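Local coordinates for oxidoreductase, NAD-binding/iron-sulfur cluster-binding protein (Nitratireductor pacificus pht-3B, PDB 6ZXU) that is a cobalamin-dependent reductive dehalogenase that carries two [4Fe-4S] clusters and removes halogen from organohalide substrates by reduction, at residues A423-I428 and S516-T521; A546-C551 and R661-D666; V55-R60 and A216-G221; R105-L110 and A242-R247. All coordinates share one frame; numbering follows the deposited sequence.

Contact 1 of 4, residues A423-I428 and S516-T521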
loop_
_atom_site.group_PDB
_atom_site.type_symbol
_atom_site.label_atom_id
_atom_site.label_comp_id
_atom_site.label_asym_id
_atom_site.label_seq_id
_atom_site.Cartn_x
_atom_site.Cartn_y
_atom_site.Cartn_z
ATOM N N ALA A 423 -16.784 7.807 -6.712
ATOM C CA ALA A 423 -15.730 6.899 -6.215
ATOM C C ALA A 423 -14.514 7.738 -5.933
ATOM O O ALA A 423 -14.064 8.518 -6.790
ATOM C CB ALA A 423 -15.378 5.833 -7.247
ATOM N N VAL A 424 -14.048 7.676 -4.706
ATOM C CA VAL A 424 -12.767 8.262 -4.318
ATOM C C VAL A 424 -11.747 7.111 -4.313
ATOM O O VAL A 424 -11.922 6.098 -3.672
ATOM C CB VAL A 424 -12.820 8.910 -2.951
ATOM C CG1 VAL A 424 -11.468 9.582 -2.606
ATOM C CG2 VAL A 424 -13.955 9.928 -2.959
ATOM N N VAL A 425 -10.732 7.258 -5.165
ATOM C CA VAL A 425 -9.752 6.234 -5.414
ATOM C C VAL A 425 -8.419 6.731 -4.864
ATOM O O VAL A 425 -7.942 7.835 -5.174
ATOM C CB VAL A 425 -9.585 5.977 -6.913
ATOM C CG1 VAL A 425 -8.705 4.771 -7.173
ATOM C CG2 VAL A 425 -10.944 5.763 -7.530
ATOM N N MET A 426 -7.786 5.871 -4.077
ATOM C CA MET A 426 -6.462 6.189 -3.513
ATOM C C MET A 426 -5.496 5.078 -3.781
ATOM O O MET A 426 -5.870 3.928 -3.814
ATOM C CB MET A 426 -6.564 6.462 -2.066
ATOM C CG MET A 426 -7.341 7.718 -1.861
ATOM S SD MET A 426 -7.791 8.110 -0.177
ATOM C CE MET A 426 -8.930 6.737 0.139
ATOM N N LEU A 427 -4.270 5.450 -4.103
ATOM C CA LEU A 427 -3.183 4.504 -4.352
ATOM C C LEU A 427 -2.197 4.548 -3.173
ATOM O O LEU A 427 -1.834 5.616 -2.721
ATOM C CB LEU A 427 -2.507 4.778 -5.624
ATOM C CG LEU A 427 -3.250 4.820 -6.950
ATOM C CD1 LEU A 427 -2.190 5.040 -8.087
ATOM C CD2 LEU A 427 -4.006 3.546 -7.213
ATOM N N ILE A 428 -1.795 3.390 -2.739
ATOM C CA ILE A 428 -0.759 3.172 -1.720
ATOM C C ILE A 428 0.406 2.470 -2.418
ATOM O O ILE A 428 0.216 1.398 -2.987
ATOM C CB ILE A 428 -1.290 2.329 -0.562
ATOM C CG1 ILE A 428 -2.585 2.887 0.029
ATOM C CG2 ILE A 428 -0.216 2.194 0.501
ATOM C CD1 ILE A 428 -2.359 4.248 0.661
ATOM N N SER A 516 -4.714 -0.133 -4.707
ATOM C CA SER A 516 -5.742 0.872 -4.634
ATOM C C SER A 516 -6.662 0.496 -3.485
ATOM O O SER A 516 -6.830 -0.645 -3.126
ATOM C CB SER A 516 -6.546 0.942 -5.933
ATOM O OG SER A 516 -7.088 -0.320 -6.232
ATOM N N ILE A 517 -7.276 1.529 -2.938
ATOM C CA ILE A 517 -8.486 1.426 -2.122
ATOM C C ILE A 517 -9.486 2.413 -2.742
ATOM O O ILE A 517 -9.121 3.465 -3.256
ATOM C CB ILE A 517 -8.148 1.741 -0.634
ATOM C CG1 ILE A 517 -9.332 1.514 0.314
ATOM C CG2 ILE A 517 -7.647 3.180 -0.477
ATOM C CD1 ILE A 517 -9.670 0.127 0.590
ATOM N N VAL A 518 -10.735 2.045 -2.712
ATOM C CA VAL A 518 -11.847 2.864 -3.173
ATOM C C VAL A 518 -12.864 3.017 -2.053
ATOM O O VAL A 518 -13.127 2.091 -1.295
ATOM C CB VAL A 518 -12.542 2.255 -4.395
ATOM C CG1 VAL A 518 -13.675 3.122 -4.838
ATOM C CG2 VAL A 518 -11.595 2.068 -5.528
ATOM N N PHE A 519 -13.343 4.249 -1.836
ATOM C CA PHE A 519 -14.602 4.395 -1.143
ATOM C C PHE A 519 -15.550 5.163 -1.997
ATOM O O PHE A 519 -15.165 6.117 -2.664
ATOM C CB PHE A 519 -14.533 4.994 0.279
ATOM C CG PHE A 519 -14.281 6.436 0.332
ATOM C CD1 PHE A 519 -12.965 6.924 0.419
ATOM C CD2 PHE A 519 -15.340 7.336 0.457
ATOM C CE1 PHE A 519 -12.722 8.270 0.518
ATOM C CE2 PHE A 519 -15.081 8.700 0.530
ATOM C CZ PHE A 519 -13.788 9.157 0.552
ATOM N N THR A 520 -16.792 4.685 -2.003
ATOM C CA THR A 520 -17.865 5.362 -2.732
ATOM C C THR A 520 -18.609 6.302 -1.792
ATOM O O THR A 520 -18.632 6.082 -0.585
ATOM C CB THR A 520 -18.788 4.372 -3.388
ATOM O OG1 THR A 520 -19.269 3.413 -2.442
ATOM C CG2 THR A 520 -18.008 3.615 -4.523
ATOM N N THR A 521 -19.195 7.339 -2.356
ATOM C CA THR A 521 -19.908 8.318 -1.588
ATOM C C THR A 521 -20.901 9.081 -2.432
ATOM O O THR A 521 -20.782 9.162 -3.631
ATOM C CB THR A 521 -18.933 9.276 -0.876
ATOM O OG1 THR A 521 -19.627 10.154 0.036
ATOM C CG2 THR A 521 -18.056 10.075 -1.802
#

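Contact 2 of 4, residues A546-C551 and R661-D666. With SF4 (iron/sulfur cluster), chain E.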
loop_
_atom_site.group_PDB
_atom_site.type_symbol
_atom_site.label_atom_id
_atom_site.label_comp_id
_atom_site.label_asym_id
_atom_site.label_seq_id
_atom_site.Cartn_x
_atom_site.Cartn_y
_atom_site.Cartn_z
ATOM N N ALA A 546 5.898 -9.689 -19.278
ATOM C CA ALA A 546 5.539 -10.953 -19.873
ATOM C C ALA A 546 6.671 -12.010 -19.787
ATOM O O ALA A 546 6.435 -13.180 -19.489
ATOM C CB ALA A 546 5.104 -10.712 -21.323
ATOM N N ARG A 547 7.873 -11.602 -20.071
ATOM C CA ARG A 547 9.032 -12.458 -20.040
ATOM C C ARG A 547 9.357 -12.934 -18.690
ATOM O O ARG A 547 9.798 -14.062 -18.526
ATOM C CB ARG A 547 10.229 -11.679 -20.558
ATOM C CG ARG A 547 11.504 -12.494 -20.802
ATOM C CD ARG A 547 12.607 -11.537 -21.211
ATOM N NE ARG A 547 13.148 -10.898 -20.041
ATOM C CZ ARG A 547 13.565 -9.647 -19.986
ATOM N NH1 ARG A 547 13.421 -8.869 -21.029
ATOM N NH2 ARG A 547 14.078 -9.169 -18.850
ATOM N N GLU A 548 9.065 -12.134 -17.645
ATOM C CA GLU A 548 9.466 -12.489 -16.314
ATOM C C GLU A 548 8.435 -13.174 -15.493
ATOM O O GLU A 548 8.681 -13.518 -14.355
ATOM C CB GLU A 548 9.985 -11.267 -15.594
ATOM C CG GLU A 548 11.249 -10.638 -16.203
ATOM C CD GLU A 548 12.493 -11.580 -16.182
ATOM O OE1 GLU A 548 12.499 -12.593 -15.399
ATOM O OE2 GLU A 548 13.379 -11.308 -16.977
ATOM N N CYS A 549 7.244 -13.352 -16.021
ATOM C CA CYS A 549 6.132 -13.924 -15.220
ATOM C C CYS A 549 6.420 -15.431 -15.015
ATOM O O CYS A 549 6.538 -16.114 -16.034
ATOM C CB CYS A 549 4.749 -13.810 -15.947
ATOM S SG CYS A 549 3.421 -14.728 -15.142
ATOM N N PRO A 550 6.504 -15.921 -13.757
ATOM C CA PRO A 550 6.803 -17.350 -13.522
ATOM C C PRO A 550 5.845 -18.342 -14.163
ATOM O O PRO A 550 6.261 -19.445 -14.447
ATOM C CB PRO A 550 6.746 -17.495 -12.021
ATOM C CG PRO A 550 6.907 -16.071 -11.494
ATOM C CD PRO A 550 6.325 -15.184 -12.509
ATOM N N CYS A 551 4.614 -17.954 -14.525
ATOM C CA CYS A 551 3.682 -18.875 -15.157
ATOM C C CYS A 551 3.163 -18.434 -16.505
ATOM O O CYS A 551 2.178 -18.946 -16.935
ATOM C CB CYS A 551 2.523 -19.179 -14.228
ATOM S SG CYS A 551 1.505 -17.742 -13.933
ATOM N N ARG A 661 14.660 -15.509 -8.068
ATOM C CA ARG A 661 14.691 -15.366 -9.497
ATOM C C ARG A 661 15.538 -14.170 -9.920
ATOM O O ARG A 661 15.573 -13.122 -9.288
ATOM C CB ARG A 661 13.229 -15.211 -9.993
ATOM C CG ARG A 661 12.400 -16.412 -9.698
ATOM C CD ARG A 661 11.051 -16.291 -10.364
ATOM N NE ARG A 661 10.218 -17.332 -9.897
ATOM C CZ ARG A 661 10.116 -18.501 -10.487
ATOM N NH1 ARG A 661 10.840 -18.766 -11.571
ATOM N NH2 ARG A 661 9.301 -19.408 -10.021
ATOM N N ASP A 662 16.189 -14.353 -11.054
ATOM C CA ASP A 662 16.984 -13.329 -11.705
ATOM C C ASP A 662 16.367 -13.072 -13.074
ATOM O O ASP A 662 15.492 -13.847 -13.528
ATOM C CB ASP A 662 18.413 -13.899 -11.877
ATOM C CG ASP A 662 19.066 -14.273 -10.501
ATOM O OD1 ASP A 662 18.838 -13.552 -9.472
ATOM O OD2 ASP A 662 19.818 -15.288 -10.490
ATOM N N LEU A 663 16.893 -12.082 -13.761
ATOM C CA LEU A 663 16.412 -11.804 -15.106
ATOM C C LEU A 663 16.415 -13.056 -15.976
ATOM O O LEU A 663 17.259 -13.916 -15.750
ATOM C CB LEU A 663 17.223 -10.724 -15.679
ATOM C CG LEU A 663 17.010 -9.390 -14.955
ATOM C CD1 LEU A 663 18.134 -8.418 -15.270
ATOM C CD2 LEU A 663 15.702 -8.755 -15.422
ATOM N N SER A 664 15.434 -13.193 -16.868
ATOM C CA SER A 664 15.243 -14.361 -17.748
ATOM C C SER A 664 15.595 -13.993 -19.160
ATOM O O SER A 664 15.573 -12.831 -19.531
ATOM C CB SER A 664 13.775 -14.848 -17.724
ATOM O OG SER A 664 13.299 -14.902 -16.417
ATOM N N PRO A 665 15.903 -14.988 -19.975
ATOM C CA PRO A 665 16.202 -14.694 -21.369
ATOM C C PRO A 665 14.934 -14.579 -22.221
ATOM O O PRO A 665 13.865 -15.019 -21.833
ATOM C CB PRO A 665 16.981 -15.929 -21.825
ATOM C CG PRO A 665 16.335 -17.022 -21.032
ATOM C CD PRO A 665 16.081 -16.421 -19.669
ATOM N N ASP A 666 15.109 -13.949 -23.371
ATOM C CA ASP A 666 14.051 -13.826 -24.332
ATOM C C ASP A 666 13.373 -15.116 -24.642
ATOM O O ASP A 666 14.002 -16.178 -24.586
ATOM C CB ASP A 666 14.580 -13.285 -25.640
ATOM C CG ASP A 666 14.426 -11.862 -25.696
ATOM O OD1 ASP A 666 15.044 -11.199 -24.822
ATOM O OD2 ASP A 666 13.598 -11.438 -26.550
HETATM FE FE1 SF4 E . 0.535 -13.236 -11.591
HETATM FE FE2 SF4 E . 3.113 -13.247 -10.573
HETATM FE FE3 SF4 E . 2.244 -11.096 -12.129
HETATM FE FE4 SF4 E . 2.720 -13.560 -13.250
HETATM S S1 SF4 E . 4.172 -12.231 -12.258
HETATM S S2 SF4 E . 0.942 -12.208 -13.569
HETATM S S3 SF4 E . 2.053 -14.924 -11.562
HETATM S S4 SF4 E . 1.405 -11.780 -10.185
#

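Contact 3 of 4, residues V55-R60 and A216-G221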
loop_
_atom_site.group_PDB
_atom_site.type_symbol
_atom_site.label_atom_id
_atom_site.label_comp_id
_atom_site.label_asym_id
_atom_site.label_seq_id
_atom_site.Cartn_x
_atom_site.Cartn_y
_atom_site.Cartn_z
ATOM N N VAL A 55 20.474 11.128 31.746
ATOM C CA VAL A 55 19.643 11.183 32.960
ATOM C C VAL A 55 18.189 11.405 32.564
ATOM O O VAL A 55 17.875 12.320 31.824
ATOM C CB VAL A 55 20.110 12.303 33.911
ATOM C CG1 VAL A 55 19.388 12.234 35.237
ATOM C CG2 VAL A 55 21.620 12.146 34.168
ATOM N N ALA A 56 17.317 10.520 33.065
ATOM C CA ALA A 56 15.901 10.585 32.797
ATOM C C ALA A 56 15.368 11.888 33.343
ATOM O O ALA A 56 15.897 12.421 34.282
ATOM C CB ALA A 56 15.161 9.397 33.413
ATOM N N GLN A 57 14.373 12.465 32.680
ATOM C CA GLN A 57 13.718 13.664 33.183
ATOM C C GLN A 57 12.274 13.725 32.708
ATOM O O GLN A 57 11.894 13.070 31.789
ATOM C CB GLN A 57 14.431 14.909 32.747
ATOM C CG GLN A 57 14.698 14.941 31.268
ATOM C CD GLN A 57 15.445 16.205 30.824
ATOM O OE1 GLN A 57 15.315 17.269 31.438
ATOM N NE2 GLN A 57 16.192 16.098 29.734
ATOM N N PRO A 58 11.447 14.484 33.367
ATOM C CA PRO A 58 10.055 14.377 32.936
ATOM C C PRO A 58 9.806 15.010 31.542
ATOM O O PRO A 58 10.414 16.030 31.208
ATOM C CB PRO A 58 9.285 15.135 34.027
ATOM C CG PRO A 58 10.307 16.045 34.675
ATOM C CD PRO A 58 11.639 15.326 34.548
ATOM N N ALA A 59 8.864 14.422 30.777
ATOM C CA ALA A 59 8.585 14.855 29.387
ATOM C C ALA A 59 7.256 14.315 28.822
ATOM O O ALA A 59 6.822 13.270 29.182
ATOM C CB ALA A 59 9.698 14.404 28.470
ATOM N N ARG A 60 6.636 15.090 27.963
ATOM C CA ARG A 60 5.418 14.666 27.278
ATOM C C ARG A 60 5.652 14.714 25.763
ATOM O O ARG A 60 6.559 15.373 25.281
ATOM C CB ARG A 60 4.229 15.576 27.630
ATOM C CG ARG A 60 4.384 17.011 27.135
ATOM C CD ARG A 60 3.047 17.750 27.205
ATOM N NE ARG A 60 3.102 19.152 26.768
ATOM C CZ ARG A 60 3.124 19.572 25.480
ATOM N NH1 ARG A 60 3.116 18.704 24.449
ATOM N NH2 ARG A 60 3.201 20.873 25.214
ATOM N N ALA A 216 14.632 11.096 20.752
ATOM C CA ALA A 216 14.332 12.454 21.128
ATOM C C ALA A 216 15.146 12.962 22.320
ATOM O O ALA A 216 15.802 12.195 22.992
ATOM C CB ALA A 216 12.843 12.606 21.371
ATOM N N ARG A 217 15.056 14.263 22.536
ATOM C CA ARG A 217 15.545 14.940 23.697
ATOM C C ARG A 217 14.436 15.800 24.214
ATOM O O ARG A 217 13.440 15.966 23.539
ATOM C CB ARG A 217 16.689 15.875 23.342
ATOM C CG ARG A 217 17.754 15.229 22.491
ATOM C CD ARG A 217 19.006 16.111 22.441
ATOM N NE ARG A 217 18.880 17.268 21.596
ATOM C CZ ARG A 217 19.897 18.096 21.309
ATOM N NH1 ARG A 217 21.124 17.935 21.824
ATOM N NH2 ARG A 217 19.675 19.124 20.496
ATOM N N VAL A 218 14.613 16.336 25.422
ATOM C CA VAL A 218 13.574 17.113 26.138
ATOM C C VAL A 218 13.877 18.573 26.049
ATOM O O VAL A 218 14.959 18.983 26.351
ATOM C CB VAL A 218 13.454 16.656 27.604
ATOM C CG1 VAL A 218 12.306 17.330 28.258
ATOM C CG2 VAL A 218 13.314 15.135 27.695
ATOM N N VAL A 219 12.923 19.364 25.602
ATOM C CA VAL A 219 13.067 20.810 25.645
ATOM C C VAL A 219 11.837 21.422 26.321
ATOM O O VAL A 219 10.695 21.276 25.811
ATOM C CB VAL A 219 13.229 21.395 24.239
ATOM C CG1 VAL A 219 13.162 22.919 24.276
ATOM C CG2 VAL A 219 14.531 20.916 23.640
ATOM N N ASP A 220 12.065 22.090 27.464
ATOM C CA ASP A 220 10.988 22.688 28.265
ATOM C C ASP A 220 9.867 21.632 28.559
ATOM O O ASP A 220 8.672 21.916 28.448
ATOM C CB ASP A 220 10.422 23.929 27.573
ATOM N N GLY A 221 10.287 20.423 28.921
ATOM C CA GLY A 221 9.380 19.325 29.265
ATOM C C GLY A 221 8.636 18.654 28.131
ATOM O O GLY A 221 7.690 17.902 28.391
#

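Contact 4 of 4, residues R105-L110 and A242-R247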
loop_
_atom_site.group_PDB
_atom_site.type_symbol
_atom_site.label_atom_id
_atom_site.label_comp_id
_atom_site.label_asym_id
_atom_site.label_seq_id
_atom_site.Cartn_x
_atom_site.Cartn_y
_atom_site.Cartn_z
ATOM N N ARG A 105 21.058 -9.090 14.480
ATOM C CA ARG A 105 20.236 -9.421 13.386
ATOM C C ARG A 105 18.756 -9.222 13.704
ATOM O O ARG A 105 17.946 -8.763 12.849
ATOM C CB ARG A 105 20.520 -10.830 12.930
ATOM C CG ARG A 105 19.879 -11.074 11.580
ATOM C CD ARG A 105 20.294 -12.402 10.976
ATOM N NE ARG A 105 19.396 -12.746 9.845
ATOM C CZ ARG A 105 19.266 -13.973 9.350
ATOM N NH1 ARG A 105 19.982 -14.985 9.882
ATOM N NH2 ARG A 105 18.427 -14.197 8.314
ATOM N N ARG A 106 18.361 -9.582 14.913
ATOM C CA ARG A 106 16.979 -9.397 15.301
ATOM C C ARG A 106 16.611 -7.945 15.301
ATOM O O ARG A 106 15.476 -7.555 14.924
ATOM C CB ARG A 106 16.706 -9.993 16.694
ATOM C CG ARG A 106 16.804 -11.514 16.730
ATOM C CD ARG A 106 16.748 -11.929 18.200
ATOM N NE ARG A 106 16.614 -13.379 18.414
ATOM C CZ ARG A 106 16.332 -13.898 19.620
ATOM N NH1 ARG A 106 16.170 -13.094 20.686
ATOM N NH2 ARG A 106 16.208 -15.187 19.751
ATOM N N ALA A 107 17.511 -7.139 15.790
ATOM C CA ALA A 107 17.267 -5.677 15.870
ATOM C C ALA A 107 17.128 -5.052 14.487
ATOM O O ALA A 107 16.194 -4.299 14.239
ATOM C CB ALA A 107 18.384 -4.999 16.584
ATOM N N GLU A 108 18.015 -5.396 13.593
ATOM C CA GLU A 108 17.922 -4.923 12.189
ATOM C C GLU A 108 16.573 -5.272 11.586
ATOM O O GLU A 108 15.881 -4.410 11.057
ATOM C CB GLU A 108 19.043 -5.523 11.337
ATOM C CG GLU A 108 20.416 -4.964 11.798
ATOM C CD GLU A 108 21.612 -5.749 11.286
ATOM O OE1 GLU A 108 21.425 -6.765 10.527
ATOM O OE2 GLU A 108 22.747 -5.313 11.638
ATOM N N ASN A 109 16.190 -6.523 11.696
ATOM C CA ASN A 109 14.922 -7.013 11.126
ATOM C C ASN A 109 13.715 -6.312 11.650
ATOM O O ASN A 109 12.817 -5.978 10.919
ATOM C CB ASN A 109 14.819 -8.501 11.296
ATOM C CG ASN A 109 13.433 -9.022 10.987
ATOM O OD1 ASN A 109 12.618 -9.159 11.889
ATOM N ND2 ASN A 109 13.195 -9.351 9.708
ATOM N N LEU A 110 13.684 -6.070 12.939
ATOM C CA LEU A 110 12.524 -5.474 13.523
ATOM C C LEU A 110 12.464 -3.967 13.227
ATOM O O LEU A 110 11.396 -3.394 13.060
ATOM C CB LEU A 110 12.534 -5.742 15.001
ATOM C CG LEU A 110 11.284 -5.629 15.791
ATOM C CD1 LEU A 110 10.174 -6.489 15.225
ATOM C CD2 LEU A 110 11.575 -5.980 17.275
ATOM N N ALA A 242 15.096 -10.769 22.776
ATOM C CA ALA A 242 16.281 -9.941 23.036
ATOM C C ALA A 242 16.767 -9.306 21.769
ATOM O O ALA A 242 16.886 -9.957 20.720
ATOM C CB ALA A 242 17.391 -10.770 23.625
ATOM N N LEU A 243 17.074 -8.031 21.901
ATOM C CA LEU A 243 17.455 -7.170 20.789
ATOM C C LEU A 243 18.695 -6.359 21.162
ATOM O O LEU A 243 18.775 -5.843 22.264
ATOM C CB LEU A 243 16.303 -6.184 20.477
ATOM C CG LEU A 243 14.949 -6.737 20.118
ATOM C CD1 LEU A 243 13.866 -5.677 20.237
ATOM C CD2 LEU A 243 15.018 -7.317 18.714
ATOM N N ALA A 244 19.552 -6.104 20.159
ATOM C CA ALA A 244 20.643 -5.104 20.325
ATOM C C ALA A 244 20.097 -3.684 20.518
ATOM O O ALA A 244 19.250 -3.219 19.711
ATOM C CB ALA A 244 21.580 -5.184 19.142
ATOM N N ALA A 245 20.487 -3.013 21.606
ATOM C CA ALA A 245 19.999 -1.683 21.917
ATOM C C ALA A 245 20.771 -0.508 21.210
ATOM O O ALA A 245 21.884 -0.701 20.724
ATOM C CB ALA A 245 20.010 -1.447 23.415
ATOM N N ASP A 246 20.168 0.692 21.208
ATOM C CA ASP A 246 20.741 1.896 20.640
ATOM C C ASP A 246 21.175 2.806 21.745
ATOM O O ASP A 246 21.015 2.482 22.889
ATOM C CB ASP A 246 19.693 2.592 19.736
ATOM C CG ASP A 246 19.394 1.750 18.447
ATOM O OD1 ASP A 246 20.294 1.523 17.646
ATOM O OD2 ASP A 246 18.244 1.277 18.211
ATOM N N ARG A 247 21.732 3.946 21.391
ATOM C CA ARG A 247 22.216 4.898 22.367
ATOM C C ARG A 247 21.468 6.169 22.300
ATOM O O ARG A 247 21.115 6.617 21.228
ATOM C CB ARG A 247 23.735 5.095 22.106
ATOM C CG ARG A 247 24.480 3.786 22.175
ATOM C CD ARG A 247 25.881 3.763 21.607
ATOM N NE ARG A 247 26.714 4.723 22.271
ATOM C CZ ARG A 247 27.365 5.699 21.664
ATOM N NH1 ARG A 247 27.279 5.875 20.336
ATOM N NH2 ARG A 247 28.143 6.511 22.402
HETATM O O HOH W 1 15.306 -13.868 23.357
#

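Contact 1 of 4, residues A423-I428 and S516-T521
Val424 lies beside the phenyl ring of Phe519, both side chains pointing the same way, the two residues forming a hydrogen-bonded pair of the antiparallel strands. Val424 CB sits over one ring face, 3.8 Å from the ring centroid and 23° off the normal, a CH-pi contact. Its methyls span the far end of the ring, CG1 nearest CE1 and CG2 nearest CZ. Phe519 CG stands between its own N and C (chi1 74°); from there the ring end comes nearer residues 423-428. Met426 bends at chi3 and brings CE near the ring plane at the edge, 4.0 Å from Phe519 CD1; the same CE and Met426 CB each touch Ile517 CG2 at 3.8 Å. An alanine at Phe519 would probably open a gap beside Val424 and Met426 CE, leaving the methionine tip freer to turn. On the other sheet face, Ala423 CB meets Val518 CG1 at 4.0 Å. Four backbone bonds fix the pairing, the straightest from Met426 N to Ile517 O (2.9 Å, 172°). Ser516 O binds the cobalamin, and its OG bonds His486. Helix 445-469 covers Met426, Ile517 and Phe519, helix 486-492 covers Val425, Ser516 and Val518, and strand 394-399 flanks residues 423-428.

Contact 2 of 4, residues A546-C551 and R661-D666
Glu548 OE2 accepts three N-H groups: the backbone N of Ser664 and two nitrogens of Arg547. It lies within a ferredoxin-type CxxCxxCxxxCP motif, just before Cys549, a ligand of the second [4Fe-4S] cluster. The Ser664 N bond is 2.8 Å long and nearly straight (170°), reaching the syn lone pair of OE2. Arg547 forms a salt bridge side-on, NH2 meeting the anti lone pair at 2.9 Å and NE coming from above the carboxylate plane. The arginine chain bends at chi3 (80°), which sets NE for this grip. The other oxygen, OE1, accepts Ser664 OG at 2.6 Å, from 37° out of the plane, and also forms a salt bridge with Arg590. Both carboxylate oxygens thus hold the loop 661-666, and the donors around them would be expected to favour the charged form. Leu663 CD2 lies at the edge of the Arg547 guanidinium, in its plane. Farther along, Pro550 CB sits over one face of the Arg661 guanidinium, 3.8 Å from NH2, while Arg661 NE pairs with Asp441. Pro550 CD also lies against cluster sulfur S1; Cys549 SG binds the iron FE4 at 2.3 Å and accepts the N-H of Cys551 at 3.5 Å.

Contact 3 of 4, residues V55-R60 and A216-G221
The carboxamide of Gln57 turns one of its faces to Val218, whose CB lies over that plane, 3.5 Å from Gln57 NE2 and 3.8 Å from CD. Only apolar atoms of the valine meet it from this side: CG2 approaches NE2 and also touches Gln57 CG at 3.8 Å. The two side chains reach toward each other tip to tip, the glutamine extended beyond CG (chi2 -179°). Val218 then serves a second neighbour. Ala59 CB rests against both methyls, 3.8 Å from Val218 CG2, and CG1 lies near the carbonyl O of Pro58. An alanine at Val218 would lack CG1 and CG2 and would probably open a gap beside Ala59 CB and Gln57 CG, though CB could still face the carboxamide.

The hydrogen bond across the contact runs between backbones, from Arg60 N to Gly221 O (3.0 Å, 152°), the donor tilted 30° from the carbonyl plane. The same oxygen takes a CA-H...O contact from Ala59 CA at 3.3 Å. Asp220 and Gly221 both have positive phi, and their angles fit a type I' turn joining strands 217-219 and 222-224 into a beta hairpin. Leu223, in the second strand, also makes a backbone hydrogen bond with Arg60. The loop is therefore fixed to the hairpin by backbone hydrogen bonds and aliphatic contact, with no salt bridge between the two segments.

Contact 4 of 4, residues R105-L110 and A242-R247
Helix 103-116 packs here against the loop that leaves strand 232-239, beside the four-stranded antiparallel sheet one of whose outermost strands is 121-126. The helix offers Arg106, Ala107 and Leu110, positions i, i+1 and i+4, which place three side chains on one flank. Arg106 carries the polar part. Its CG, anti to the carbonyl carbon (chi1 -68°), starts a chain extended as far as NE, which takes the guanidinium out to Ala242. NH1 donates to Ala242 O at 3.2 Å; the bond is fairly straight (165°), and the donor lies in the carbonyl plane on a lone pair. Water 1 accepts from NH1 at 2.9 Å and from Ala242 N, bridging the guanidinium to the same residue's amide. NE is used elsewhere, on Pro100 O, so NE and NH1 have separate partners, which would be expected to limit the rotation of the group.

The apolar part centres on Leu243, both of whose methyls meet the helix. CD2 lies 3.8 Å from Arg106 CB and close to the backbone N of Ala107, while CD1 meets Leu110 CD2 at 3.8 Å, the two leucines crossing at about a right angle. Ala107, lacking a longer side chain, lets the loop come close: its CB is 3.7 Å from Ala244 O and 4.1 Å from Ala244 CB. Leu110 also reaches Leu144 and helix 168-190. The arrangement is that of a helix packed beside an antiparallel sheet, with the loop leaving strand 232-239 lying against the helix and Ile124 of strand 121-126 touching both Ala107 and Leu243.

From the N terminus, residues 55-60 open contact 3 and helix residues 105-110 open contact 4. Hairpin residues 216-221 then close contact 3 before 242-247 close contact 4, so the two loops cross. Their centres lie about 24 Å apart on the same side of the chain's centre, and together they join the early chain to the hairpin and to the loop following the first four-stranded sheet. Contact 1 comes next, in series, joining the two inner strands of the second sheet across an 87-residue excursion. Contact 2 follows, tying the cluster-binding segment to a late loop, with its centre about 54 Å from that of contact 3, across the chain's centre.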